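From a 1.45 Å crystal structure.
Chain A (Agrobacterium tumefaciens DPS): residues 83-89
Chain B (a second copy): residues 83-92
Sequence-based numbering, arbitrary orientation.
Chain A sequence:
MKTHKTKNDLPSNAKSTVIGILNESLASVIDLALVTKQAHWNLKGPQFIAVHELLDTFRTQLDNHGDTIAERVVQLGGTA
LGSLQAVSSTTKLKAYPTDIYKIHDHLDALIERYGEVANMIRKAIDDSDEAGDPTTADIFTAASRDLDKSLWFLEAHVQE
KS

Chain A (83-89) SLQAVSS
Chain B 83-92: SLQAVSSTTK

How are the two backbones arranged? Each stretch opens with a serine in extended conformation (phi/psi -74/165 at Ser A83, -72/166 at Ser B83) and turns at once into a helix, 84-89 in chain A, where it continues later in the chain, and 84-90 in chain B, with phi/psi mostly near -60/-40. Ser A83, in the p rotamer, caps its helix: its OG accepts from Ala A86 N at 3.2 Å, satisfying an amide that has no carbonyl one turn back within the helix. Ser B83 repeats the cap, with OG 3.2 Å from Ala B86 N. Backbone bonds then run from i+4 to i, beginning with Val A87 N to Ser A83 O and Val B87 N to Ser B83 O, both 2.9 Å. The helix axes approach to 10.6 Å, and their N-to-C directions differ by 130°, with a signed crossing angle of -130°. The register is reciprocal: Leu A84 CA lies 7.1 Å from Ser B88 CA, and Ser A88 CA lies 7.1 Å from Leu B84 CA.

What does Leu A84 meet? With chi1 t and chi2 p, it leaves the backbone sideways, yet its end comes nearer to chain B and has 85 Å² covered, the largest share of any residue here. Leu A84 CD1 sits 3.7 Å from Leu B84 CD1, which belongs to a leucine in the same t, p rotamer, and Leu A84 CD1 is 3.8 Å from Val B87 CG1. These are van der Waals contacts between methyls, which bury apolar surface without demanding polar partners. Leu A84 CD1 also lies 3.4 Å from Ser B88 OG, while Leu A84 CD2 reaches Thr B91 CG2 at 3.8 Å. Thr B91, chi1 t, is the first residue after the helix to leave helical phi/psi, at -56/143, and it presents its methyl to the leucine.

How does Val A87 complete the apolar patch? Between Leu A84 and Val A87, Gln A85 and Ala A86 make no contact with the other stretch; the CA-to-CB bond of Gln A85 points away, though its end, with chi1 m and chi2 p, comes nearer without reaching contact. One turn on from the leucine, Val A87 points toward the partner with chi1 t, and Val A87 CG1 stands 3.9 Å from Leu B84 CD1. This mirrors the Leu A84–Val B87 contact.

What happens where the serines meet? Ser A88 and Ser B88 both adopt m and point sideways, bringing Ser A88 OG to 3.2 Å from Ser B88 OG. Water 1 bridges them, hydrogen-bonded to Ser A88 OG at 3.0 Å and Ser B88 OG at 2.8 Å, so the small hydroxyls share a polar partner beside the methyl cluster. Each hydroxyl is also near its own helix's carbonyl: Ser A88 OG is 3.1 Å from Leu A84 O, and Ser B88 OG is 3.0 Å from Leu B84 O. Ser A88 OG further touches Leu B84 CD1 at 3.7 Å. Beyond it, Ser A89 takes p and points away. The two stretches together bury 275 Å².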

# COMPACT_ATOMS: atom_id res chain seq x y z
N SER A 83 33.89 -1.33 -10.70
CA SER A 83 33.77 -1.49 -12.14
C SER A 83 34.14 -2.93 -12.52
O SER A 83 34.75 -3.68 -11.75
CB SER A 83 34.74 -0.52 -12.83
OG SER A 83 36.07 -0.95 -12.57
N LEU A 84 33.76 -3.28 -13.76
CA LEU A 84 34.10 -4.63 -14.26
C LEU A 84 35.60 -4.95 -14.12
O LEU A 84 35.88 -6.04 -13.65
CB LEU A 84 33.73 -4.62 -15.75
CG LEU A 84 34.08 -5.90 -16.54
CD1 LEU A 84 33.24 -7.06 -16.00
CD2 LEU A 84 33.80 -5.59 -18.02
N GLN A 85 36.42 -3.97 -14.42
CA GLN A 85 37.87 -4.27 -14.30
C GLN A 85 38.32 -4.38 -12.85
O GLN A 85 39.22 -5.22 -12.57
CB GLN A 85 38.62 -3.13 -15.03
CG GLN A 85 38.39 -3.33 -16.52
CD GLN A 85 37.07 -2.76 -17.07
OE1 GLN A 85 36.69 -3.13 -18.20
NE2 GLN A 85 36.47 -1.84 -16.35
N ALA A 86 37.79 -3.57 -11.94
CA ALA A 86 38.22 -3.73 -10.53
C ALA A 86 37.78 -5.06 -9.99
O ALA A 86 38.42 -5.73 -9.19
CB ALA A 86 37.61 -2.58 -9.73
N VAL A 87 36.51 -5.49 -10.29
CA VAL A 87 35.99 -6.73 -9.86
C VAL A 87 36.84 -7.90 -10.43
O VAL A 87 37.24 -8.78 -9.67
CB VAL A 87 34.49 -6.90 -10.25
CG1 VAL A 87 34.00 -8.25 -9.79
CG2 VAL A 87 33.72 -5.77 -9.56
N SER A 88 37.17 -7.83 -11.74
CA SER A 88 38.00 -8.90 -12.30
C SER A 88 39.36 -8.95 -11.59
O SER A 88 39.81 -10.11 -11.42
CB SER A 88 38.21 -8.52 -13.77
OG SER A 88 37.03 -8.73 -14.54
N SER A 89 39.98 -7.84 -11.31
CA SER A 89 41.34 -7.91 -10.69
C SER A 89 41.29 -8.27 -9.24
O SER A 89 42.33 -8.67 -8.66
CB SER A 89 42.09 -6.60 -10.96
OG SER A 89 41.51 -5.55 -10.19
N SER B 83 28.07 -14.08 -16.46
CA SER B 83 29.08 -14.10 -15.39
C SER B 83 30.11 -13.03 -15.62
O SER B 83 30.26 -12.50 -16.70
CB SER B 83 29.73 -15.50 -15.41
OG SER B 83 30.48 -15.63 -16.60
N LEU B 84 30.91 -12.79 -14.53
CA LEU B 84 32.01 -11.82 -14.73
C LEU B 84 32.92 -12.12 -15.93
O LEU B 84 33.20 -11.14 -16.62
CB LEU B 84 32.86 -11.94 -13.44
CG LEU B 84 34.09 -11.03 -13.35
CD1 LEU B 84 33.59 -9.59 -13.38
CD2 LEU B 84 34.86 -11.37 -12.08
N GLN B 85 33.23 -13.41 -16.13
CA GLN B 85 34.12 -13.65 -17.28
C GLN B 85 33.45 -13.46 -18.63
O GLN B 85 34.10 -13.01 -19.57
CB GLN B 85 34.64 -15.13 -17.11
CG GLN B 85 35.59 -15.24 -15.93
CD GLN B 85 35.03 -15.22 -14.53
OE1 GLN B 85 35.73 -14.89 -13.52
NE2 GLN B 85 33.78 -15.66 -14.41
N ALA B 86 32.15 -13.80 -18.67
CA ALA B 86 31.45 -13.61 -19.95
C ALA B 86 31.33 -12.14 -20.26
O ALA B 86 31.49 -11.66 -21.39
CB ALA B 86 30.01 -14.18 -19.87
N VAL B 87 31.01 -11.31 -19.21
CA VAL B 87 30.91 -9.87 -19.43
C VAL B 87 32.26 -9.33 -19.90
O VAL B 87 32.30 -8.55 -20.85
CB VAL B 87 30.41 -9.17 -18.13
CG1 VAL B 87 30.33 -7.66 -18.39
CG2 VAL B 87 29.01 -9.71 -17.86
N SER B 88 33.33 -9.71 -19.18
CA SER B 88 34.66 -9.25 -19.59
C SER B 88 35.00 -9.61 -21.05
O SER B 88 35.49 -8.73 -21.74
CB SER B 88 35.64 -9.90 -18.59
OG SER B 88 35.47 -9.28 -17.31
N SER B 89 34.69 -10.82 -21.45
CA SER B 89 35.03 -11.18 -22.83
C SER B 89 34.15 -10.57 -23.89
O SER B 89 34.63 -10.51 -25.03
CB SER B 89 34.94 -12.70 -22.97
OG SER B 89 33.58 -13.10 -22.99
N THR B 90 32.89 -10.18 -23.52
CA THR B 90 31.98 -9.76 -24.60
C THR B 90 31.59 -8.30 -24.62
O THR B 90 31.05 -7.76 -25.59
CB THR B 90 30.76 -10.70 -24.47
OG1 THR B 90 31.23 -12.07 -24.58
CG2 THR B 90 29.70 -10.54 -25.56
N THR B 91 31.81 -7.58 -23.48
CA THR B 91 31.41 -6.16 -23.40
C THR B 91 32.03 -5.32 -24.51
O THR B 91 33.19 -5.59 -24.93
CB THR B 91 31.72 -5.50 -22.05
OG1 THR B 91 31.22 -4.17 -22.13
CG2 THR B 91 33.24 -5.52 -21.78
N LYS B 92 31.31 -4.35 -25.04
CA LYS B 92 31.87 -3.44 -26.06
C LYS B 92 32.32 -2.16 -25.38
O LYS B 92 32.81 -1.26 -26.07
CB LYS B 92 30.76 -3.06 -27.07
CG LYS B 92 30.30 -4.27 -27.85
CD LYS B 92 31.40 -4.87 -28.67
CE LYS B 92 31.07 -4.56 -30.14
NZ LYS B 92 29.75 -5.17 -30.52
O HOH W 1 37.33 -7.24 -17.09